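PDB 5U47: penicillin binding protein 2X from Streptococcus thermophilus, which probably acts as a penicillin-sensitive transpeptidase that cross-links peptidoglycan strands during septal cell-wall synthesis. Local coordinates for residues A[373-377]-A[378-382]; A[634-637]-A[638-642]; A[553-556]-A[557-560]. The protein carries 1 engineered substitution. All coordinates share one frame; numbering follows the deposited sequence.

Along the chain the order is contact 1, contact 3, contact 2. Contacts 1 and 3 both lie in the transpeptidase domain, with centres 30 Å apart and nearest atoms about 17 Å apart. Contact 1 closes helix 368-377. Contact 3 leads from strand 541-548 of the five-stranded antiparallel sheet into helix 558-572. Contact 2 belongs to the first PASTA domain and runs into strand 641-646 of its three-stranded sheet. Its centre is 26 Å from that of contact 1 and 45 Å from that of contact 3, on the opposite side of the chain's centre from contact 3. The three are separate local elements, two in the transpeptidase domain and one in a PASTA domain.

Contact 1: residues A[373-377]-A[378-382]; sequences NYLSL and YKFGI
Leu375 and Phe380 meet where the chain turns out of helix 368-377. The CD2 methyl of Leu375 touches the ring at Phe380 CD2, 3.8 Å away, and the two side chains cross obliquely. The CG of Leu375 sits beside its backbone N and anti to the carbonyl carbon (chi1 -71°), and CD2 is the branch that touches Phe380. The backbone joins the same two residues. Phe380 N donates to Leu375 O at 3.1 Å. The Phe380 ring also lies near this oxygen, with CD2 3.8 Å from Leu375 O.

Tyr378 N donates to Tyr374 O at 2.9 Å, the last regular i to i+4 bond of the helix. The edge of the Tyr378 ring lies near the same oxygen, with CD2 3.4 Å from Tyr374 O. Lys379 N donates to Ser376 O at 2.8 Å. This bond and the one from Phe380 N to Leu375 O are the pair that defines a Schellman motif. Lys379 is the first residue to leave the helix, and its positive phi (69°) lets the chain reverse. A type II beta turn from Lys379 to Ile382 follows at once, closed by Ile382 N to Lys379 O at 3.1 Å. Gly381 takes its third position with a positive phi of 86°, at backbone angles that favour glycine.

Helix 297-308 packs against the buried side of this end. Met297 touches both Leu375 and Phe380, while the hydroxyls of Tyr378 and Tyr374 are hydrogen-bonded to Ser303 and Asn307. Helix 416-427 covers more of the turn through Met419 on Phe380 and Ala422 on Tyr378, and its Gln418 and Arg421 bind Ile382 O.

Contact 2: residues A[634-637]-A[638-642]; sequences ENIK and ANEQI
Asn635 reaches Glu640 through a water. The water lies within hydrogen-bonding distance of Asn635 O (2.8 Å) and of Glu640 OE2 (2.6 Å) and bridges them. The amide of Asn635 is used elsewhere, its OD1 accepting from the backbone of Tyr592.

Ile636 follows with the apolar part of the contact. Its CG2 methyl lies 3.7 Å from Glu640 CB, and the two side chains cross at about a right angle. The same methyl faces Ile642 CG2 at a looser 4.3 Å. Thr594 and Val614 also touch Ile636, which is buried in this PASTA domain.

Lys637 joins the two segments at its backbone. Its N donates to Glu640 OE1 at 3.0 Å, meeting the carboxylate on the anti side and 29° out of its plane. Glu640 holds CG anti to its own N (chi1 178°) and stays extended, which carries the carboxylate back to this N-H. Lys637 O accepts from Glu640 N at 3.1 Å and closes a type II beta turn, in which Asn639 takes the positive phi before strand 641-646.

The carboxylate of Glu640 thus has a backbone N-H on one oxygen and a water on the other. Lys637 NZ does not pair with it, lying 6.5 Å from Glu640 OE1. The direct N-H bond to OE1 fixes the carboxylate against the turn.

Contact 3: residues A[553-556]-A[557-560]; sequences WNNN and FFAT
Trp553, Phe557 and Phe558 form an aromatic cluster at the start of helix 558-572, where the chain enters the helix from a loop of the transpeptidase domain. Both ring pairs are edge-to-face, but the indole plays opposite parts in them. Toward Phe558 it offers its edge: Trp553 CH2 lies 3.5 Å from Phe558 CZ, over one face of the phenyl ring near its rim, with the planes at 72°. Toward Phe557 it offers a face: the phenyl edge comes in offset, with Phe557 CD2 3.8 Å from Trp553 CE3 and the planes at 80°. The indole gets there because Trp553 CG is anti to its backbone N (chi1 -177°), and the six-membered ring extends toward both phenylalanines.

A CH-pi contact adds to this. Asn554 CB stands over the centre of the Phe557 ring, 4.2 Å from its centroid. Outside the cluster, Thr241 of helix 224-241 touches both Trp553 and Phe557. Val530 of strand 526-534 packs on Phe558.

Hydrogen bonds shape the backbone. Asn554 OD1 accepts from Asn556 N at 2.9 Å, which makes an Asx turn. Asn554 O then takes Phe557 N at 2.9 Å. Two further bonds of the same i to i+3 spacing follow, from Phe558 N to Asn555 O and from Ala559 N to Asn556 O. This spacing is that of a 3-10-like first turn.

Water links the next turn, donating to both Asn556 O and Thr560 OG1. That hydroxyl is also hydrogen-bonded to Gln240. The indole N-H stays within the loop: Trp553 NE1 donates to Asn555 OD1 at 3.2 Å, from above the amide plane and with a bent N-H...O angle.

Contact 1: residues A[373-377]-A[378-382]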
loop_
_atom_site.group_PDB
_atom_site.type_symbol
_atom_site.label_atom_id
_atom_site.label_comp_id
_atom_site.label_asym_id
_atom_site.label_seq_id
_atom_site.Cartn_x
_atom_site.Cartn_y
_atom_site.Cartn_z
ATOM N N ASN A 373 -17.585 -19.510 -7.724
ATOM C CA ASN A 373 -16.918 -20.009 -6.535
ATOM C C ASN A 373 -15.397 -19.786 -6.638
ATOM O O ASN A 373 -14.749 -19.524 -5.626
ATOM C CB ASN A 373 -17.214 -21.490 -6.329
ATOM C CG ASN A 373 -16.746 -21.987 -4.985
ATOM O OD1 ASN A 373 -15.872 -22.850 -4.907
ATOM N ND2 ASN A 373 -17.287 -21.405 -3.909
ATOM N N TYR A 374 -14.827 -19.915 -7.843
ATOM C CA TYR A 374 -13.386 -19.628 -8.030
ATOM C C TYR A 374 -13.086 -18.169 -7.742
ATOM O O TYR A 374 -12.069 -17.866 -7.118
ATOM C CB TYR A 374 -12.840 -20.041 -9.408
ATOM C CG TYR A 374 -12.426 -21.496 -9.482
ATOM C CD1 TYR A 374 -11.259 -21.932 -8.860
ATOM C CD2 TYR A 374 -13.190 -22.445 -10.179
ATOM C CE1 TYR A 374 -10.868 -23.260 -8.906
ATOM C CE2 TYR A 374 -12.800 -23.778 -10.234
ATOM C CZ TYR A 374 -11.638 -24.176 -9.595
ATOM O OH TYR A 374 -11.230 -25.495 -9.631
ATOM N N LEU A 375 -13.971 -17.271 -8.173
ATOM C CA LEU A 375 -13.793 -15.844 -7.904
ATOM C C LEU A 375 -13.867 -15.586 -6.397
ATOM O O LEU A 375 -13.209 -14.686 -5.871
ATOM C CB LEU A 375 -14.840 -15.015 -8.627
ATOM C CG LEU A 375 -14.709 -14.903 -10.146
ATOM C CD1 LEU A 375 -15.980 -14.329 -10.742
ATOM C CD2 LEU A 375 -13.508 -14.044 -10.527
ATOM N N SER A 376 -14.676 -16.385 -5.707
ATOM C CA SER A 376 -14.798 -16.262 -4.264
ATOM C C SER A 376 -13.502 -16.791 -3.598
ATOM O O SER A 376 -12.970 -16.155 -2.685
ATOM C CB SER A 376 -16.055 -16.993 -3.783
ATOM O OG SER A 376 -16.266 -16.745 -2.410
ATOM N N LEU A 377 -12.969 -17.910 -4.088
ATOM C CA LEU A 377 -11.699 -18.454 -3.577
ATOM C C LEU A 377 -10.527 -17.487 -3.813
ATOM O O LEU A 377 -9.591 -17.429 -3.011
ATOM C CB LEU A 377 -11.388 -19.796 -4.220
ATOM C CG LEU A 377 -12.286 -20.988 -3.847
ATOM C CD1 LEU A 377 -11.872 -22.199 -4.652
ATOM C CD2 LEU A 377 -12.220 -21.307 -2.360
ATOM N N TYR A 378 -10.590 -16.762 -4.935
ATOM C CA TYR A 378 -9.621 -15.718 -5.270
ATOM C C TYR A 378 -9.909 -14.407 -4.485
ATOM O O TYR A 378 -9.157 -13.434 -4.597
ATOM C CB TYR A 378 -9.573 -15.468 -6.777
ATOM C CG TYR A 378 -8.590 -16.345 -7.541
ATOM C CD1 TYR A 378 -7.216 -16.156 -7.392
ATOM C CD2 TYR A 378 -9.026 -17.310 -8.463
ATOM C CE1 TYR A 378 -6.302 -16.912 -8.103
ATOM C CE2 TYR A 378 -8.119 -18.082 -9.180
ATOM C CZ TYR A 378 -6.753 -17.875 -9.006
ATOM O OH TYR A 378 -5.820 -18.630 -9.703
ATOM N N LYS A 379 -11.016 -14.404 -3.743
ATOM C CA LYS A 379 -11.429 -13.324 -2.834
ATOM C C LYS A 379 -11.872 -12.004 -3.444
ATOM O O LYS A 379 -11.870 -10.953 -2.754
ATOM C CB LYS A 379 -10.369 -13.073 -1.743
ATOM C CG LYS A 379 -10.141 -14.262 -0.828
ATOM C CD LYS A 379 -9.139 -13.915 0.263
ATOM C CE LYS A 379 -8.909 -15.087 1.200
ATOM N NZ LYS A 379 -10.093 -15.368 2.059
ATOM N N PHE A 380 -12.241 -12.030 -4.718
ATOM C CA PHE A 380 -12.790 -10.830 -5.335
ATOM C C PHE A 380 -14.056 -10.426 -4.607
ATOM O O PHE A 380 -14.804 -11.284 -4.104
ATOM C CB PHE A 380 -12.992 -11.019 -6.826
ATOM C CG PHE A 380 -11.694 -11.122 -7.565
ATOM C CD1 PHE A 380 -10.905 -10.003 -7.717
ATOM C CD2 PHE A 380 -11.236 -12.341 -8.054
ATOM C CE1 PHE A 380 -9.691 -10.067 -8.376
ATOM C CE2 PHE A 380 -10.014 -12.420 -8.716
ATOM C CZ PHE A 380 -9.243 -11.279 -8.879
ATOM N N GLY A 381 -14.251 -9.113 -4.478
ATOM C CA GLY A 381 -15.376 -8.560 -3.717
ATOM C C GLY A 381 -15.080 -8.422 -2.215
ATOM O O GLY A 381 -15.907 -7.903 -1.463
ATOM N N ILE A 382 -13.902 -8.885 -1.779
ATOM C CA ILE A 382 -13.502 -8.798 -0.381
ATOM C C ILE A 382 -12.227 -7.966 -0.301
ATOM O O ILE A 382 -11.243 -8.287 -0.970
ATOM C CB ILE A 382 -13.243 -10.189 0.235
ATOM C CG1 ILE A 382 -14.474 -11.097 0.041
ATOM C CG2 ILE A 382 -12.931 -10.070 1.720
ATOM C CD1 ILE A 382 -14.313 -12.502 0.595
#

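Contact 2: residues A[634-637]-A[638-642]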
loop_
_atom_site.group_PDB
_atom_site.type_symbol
_atom_site.label_atom_id
_atom_site.label_comp_id
_atom_site.label_asym_id
_atom_site.label_seq_id
_atom_site.Cartn_x
_atom_site.Cartn_y
_atom_site.Cartn_z
ATOM N N GLU A 634 -3.654 -11.064 25.869
ATOM C CA GLU A 634 -2.765 -12.114 25.480
ATOM C C GLU A 634 -1.750 -11.527 24.496
ATOM O O GLU A 634 -2.119 -10.804 23.573
ATOM C CB GLU A 634 -3.572 -13.223 24.813
ATOM C CG GLU A 634 -2.761 -14.452 24.479
ATOM C CD GLU A 634 -3.619 -15.636 24.065
ATOM O OE1 GLU A 634 -4.840 -15.644 24.358
ATOM O OE2 GLU A 634 -3.054 -16.564 23.444
ATOM N N ASN A 635 -0.470 -11.817 24.708
ATOM C CA ASN A 635 0.554 -11.301 23.812
ATOM C C ASN A 635 0.471 -12.034 22.495
ATOM O O ASN A 635 0.319 -13.257 22.484
ATOM C CB ASN A 635 1.956 -11.462 24.377
ATOM C CG ASN A 635 2.985 -10.799 23.485
ATOM O OD1 ASN A 635 3.008 -9.577 23.378
ATOM N ND2 ASN A 635 3.820 -11.599 22.822
ATOM N N ILE A 636 0.527 -11.280 21.392
ATOM C CA ILE A 636 0.478 -11.837 20.056
ATOM C C ILE A 636 1.833 -11.547 19.390
ATOM O O ILE A 636 2.217 -10.382 19.221
ATOM C CB ILE A 636 -0.648 -11.216 19.220
ATOM C CG1 ILE A 636 -1.983 -11.350 19.927
ATOM C CG2 ILE A 636 -0.764 -11.905 17.868
ATOM C CD1 ILE A 636 -3.093 -10.658 19.171
ATOM N N LYS A 637 2.558 -12.606 19.042
ATOM C CA LYS A 637 3.868 -12.463 18.423
ATOM C C LYS A 637 3.722 -11.941 17.008
ATOM O O LYS A 637 2.654 -12.033 16.411
ATOM C CB LYS A 637 4.598 -13.808 18.400
ATOM C CG LYS A 637 4.898 -14.348 19.799
ATOM C CD LYS A 637 5.595 -15.692 19.786
ATOM C CE LYS A 637 5.908 -16.099 21.218
ATOM N NZ LYS A 637 6.604 -17.416 21.317
ATOM N N ALA A 638 4.803 -11.392 16.479
ATOM C CA ALA A 638 4.801 -10.971 15.093
ATOM C C ALA A 638 4.485 -12.204 14.231
ATOM O O ALA A 638 5.008 -13.298 14.467
ATOM C CB ALA A 638 6.146 -10.379 14.703
ATOM N N ASN A 639 3.612 -12.008 13.258
ATOM C CA ASN A 639 3.200 -13.035 12.297
ATOM C C ASN A 639 2.321 -14.131 12.867
ATOM O O ASN A 639 2.029 -15.085 12.168
ATOM C CB ASN A 639 4.432 -13.627 11.605
ATOM C CG ASN A 639 5.327 -12.540 11.070
ATOM O OD1 ASN A 639 4.860 -11.682 10.317
ATOM N ND2 ASN A 639 6.600 -12.521 11.498
ATOM N N GLU A 640 1.886 -13.994 14.118
ATOM C CA GLU A 640 1.028 -14.994 14.688
ATOM C C GLU A 640 -0.358 -14.940 13.992
ATOM O O GLU A 640 -0.901 -13.882 13.736
ATOM C CB GLU A 640 0.912 -14.801 16.199
ATOM C CG GLU A 640 -0.011 -15.794 16.880
ATOM C CD GLU A 640 0.066 -15.730 18.396
ATOM O OE1 GLU A 640 1.043 -15.155 18.931
ATOM O OE2 GLU A 640 -0.845 -16.268 19.042
ATOM N N GLN A 641 -0.880 -16.118 13.678
ATOM C CA GLN A 641 -2.152 -16.256 13.008
ATOM C C GLN A 641 -3.249 -16.403 14.051
ATOM O O GLN A 641 -3.168 -17.268 14.914
ATOM C CB GLN A 641 -2.110 -17.496 12.135
ATOM C CG GLN A 641 -3.316 -17.714 11.237
ATOM C CD GLN A 641 -3.239 -19.082 10.587
ATOM O OE1 GLN A 641 -3.563 -20.092 11.217
ATOM N NE2 GLN A 641 -2.765 -19.126 9.337
ATOM N N ILE A 642 -4.282 -15.577 13.957
ATOM C CA ILE A 642 -5.392 -15.640 14.896
ATOM C C ILE A 642 -6.714 -15.667 14.143
ATOM O O ILE A 642 -6.782 -15.250 12.976
ATOM C CB ILE A 642 -5.374 -14.459 15.900
ATOM C CG1 ILE A 642 -5.700 -13.131 15.209
ATOM C CG2 ILE A 642 -4.036 -14.416 16.645
ATOM C CD1 ILE A 642 -6.045 -12.024 16.176
HETATM O O HOH W 1 -0.894 -15.561 21.525
#

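Contact 3: residues A[553-556]-A[557-560]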
loop_
_atom_site.group_PDB
_atom_site.type_symbol
_atom_site.label_atom_id
_atom_site.label_comp_id
_atom_site.label_asym_id
_atom_site.label_seq_id
_atom_site.Cartn_x
_atom_site.Cartn_y
_atom_site.Cartn_z
ATOM N N TRP A 553 -1.516 4.566 -28.359
ATOM C CA TRP A 553 -1.312 3.223 -27.795
ATOM C C TRP A 553 -0.757 2.178 -28.754
ATOM O O TRP A 553 -1.111 2.129 -29.916
ATOM C CB TRP A 553 -2.606 2.656 -27.191
ATOM C CG TRP A 553 -2.327 1.319 -26.576
ATOM C CD1 TRP A 553 -2.719 0.089 -27.034
ATOM C CD2 TRP A 553 -1.497 1.081 -25.450
ATOM N NE1 TRP A 553 -2.206 -0.900 -26.228
ATOM C CE2 TRP A 553 -1.451 -0.316 -25.247
ATOM C CE3 TRP A 553 -0.795 1.913 -24.578
ATOM C CZ2 TRP A 553 -0.737 -0.886 -24.218
ATOM C CZ3 TRP A 553 -0.081 1.345 -23.547
ATOM C CH2 TRP A 553 -0.065 -0.043 -23.367
ATOM N N ASN A 554 0.089 1.322 -28.201
ATOM C CA ASN A 554 0.672 0.200 -28.892
ATOM C C ASN A 554 1.167 -0.714 -27.772
ATOM O O ASN A 554 1.773 -0.232 -26.821
ATOM C CB ASN A 554 1.828 0.680 -29.773
ATOM C CG ASN A 554 2.441 -0.427 -30.599
ATOM O OD1 ASN A 554 2.651 -1.547 -30.122
ATOM N ND2 ASN A 554 2.768 -0.106 -31.837
ATOM N N ASN A 555 0.918 -2.013 -27.868
ATOM C CA ASN A 555 1.384 -2.934 -26.821
ATOM C C ASN A 555 2.886 -2.859 -26.568
ATOM O O ASN A 555 3.333 -3.126 -25.463
ATOM C CB ASN A 555 0.931 -4.372 -27.087
ATOM C CG ASN A 555 -0.526 -4.602 -26.718
ATOM O OD1 ASN A 555 -1.087 -3.894 -25.879
ATOM N ND2 ASN A 555 -1.136 -5.614 -27.315
ATOM N N ASN A 556 3.647 -2.462 -27.585
ATOM C CA ASN A 556 5.089 -2.297 -27.469
ATOM C C ASN A 556 5.477 -1.303 -26.381
ATOM O O ASN A 556 6.607 -1.353 -25.876
ATOM C CB ASN A 556 5.686 -1.820 -28.803
ATOM C CG ASN A 556 5.533 -2.847 -29.918
ATOM O OD1 ASN A 556 5.299 -4.023 -29.660
ATOM N ND2 ASN A 556 5.657 -2.399 -31.169
ATOM N N PHE A 557 4.563 -0.399 -26.019
ATOM C CA PHE A 557 4.876 0.575 -24.976
ATOM C C PHE A 557 5.125 -0.066 -23.625
ATOM O O PHE A 557 5.818 0.527 -22.805
ATOM C CB PHE A 557 3.808 1.664 -24.810
ATOM C CG PHE A 557 3.640 2.572 -26.007
ATOM C CD1 PHE A 557 4.699 2.880 -26.846
ATOM C CD2 PHE A 557 2.424 3.209 -26.221
ATOM C CE1 PHE A 557 4.528 3.736 -27.923
ATOM C CE2 PHE A 557 2.252 4.081 -27.294
ATOM C CZ PHE A 557 3.304 4.342 -28.146
ATOM N N PHE A 558 4.574 -1.257 -23.385
ATOM C CA PHE A 558 4.818 -1.925 -22.106
ATOM C C PHE A 558 6.294 -2.237 -21.887
ATOM O O PHE A 558 6.740 -2.329 -20.742
ATOM C CB PHE A 558 3.997 -3.208 -21.951
ATOM C CG PHE A 558 2.542 -2.985 -21.679
ATOM C CD1 PHE A 558 2.131 -2.147 -20.652
ATOM C CD2 PHE A 558 1.579 -3.681 -22.393
ATOM C CE1 PHE A 558 0.784 -1.959 -20.378
ATOM C CE2 PHE A 558 0.223 -3.518 -22.112
ATOM C CZ PHE A 558 -0.176 -2.654 -21.105
ATOM N N ALA A 559 7.045 -2.389 -22.975
ATOM C CA ALA A 559 8.476 -2.676 -22.876
ATOM C C ALA A 559 9.224 -1.529 -22.205
ATOM O O ALA A 559 10.267 -1.739 -21.607
ATOM C CB ALA A 559 9.062 -2.948 -24.231
ATOM N N THR A 560 8.692 -0.318 -22.338
ATOM C CA THR A 560 9.281 0.859 -21.735
ATOM C C THR A 560 9.347 0.764 -20.206
ATOM O O THR A 560 10.311 1.209 -19.588
ATOM C CB THR A 560 8.468 2.122 -22.131
ATOM O OG1 THR A 560 8.448 2.239 -23.560
ATOM C CG2 THR A 560 9.066 3.383 -21.526
HETATM O O HOH W 2 8.643 0.839 -26.009
#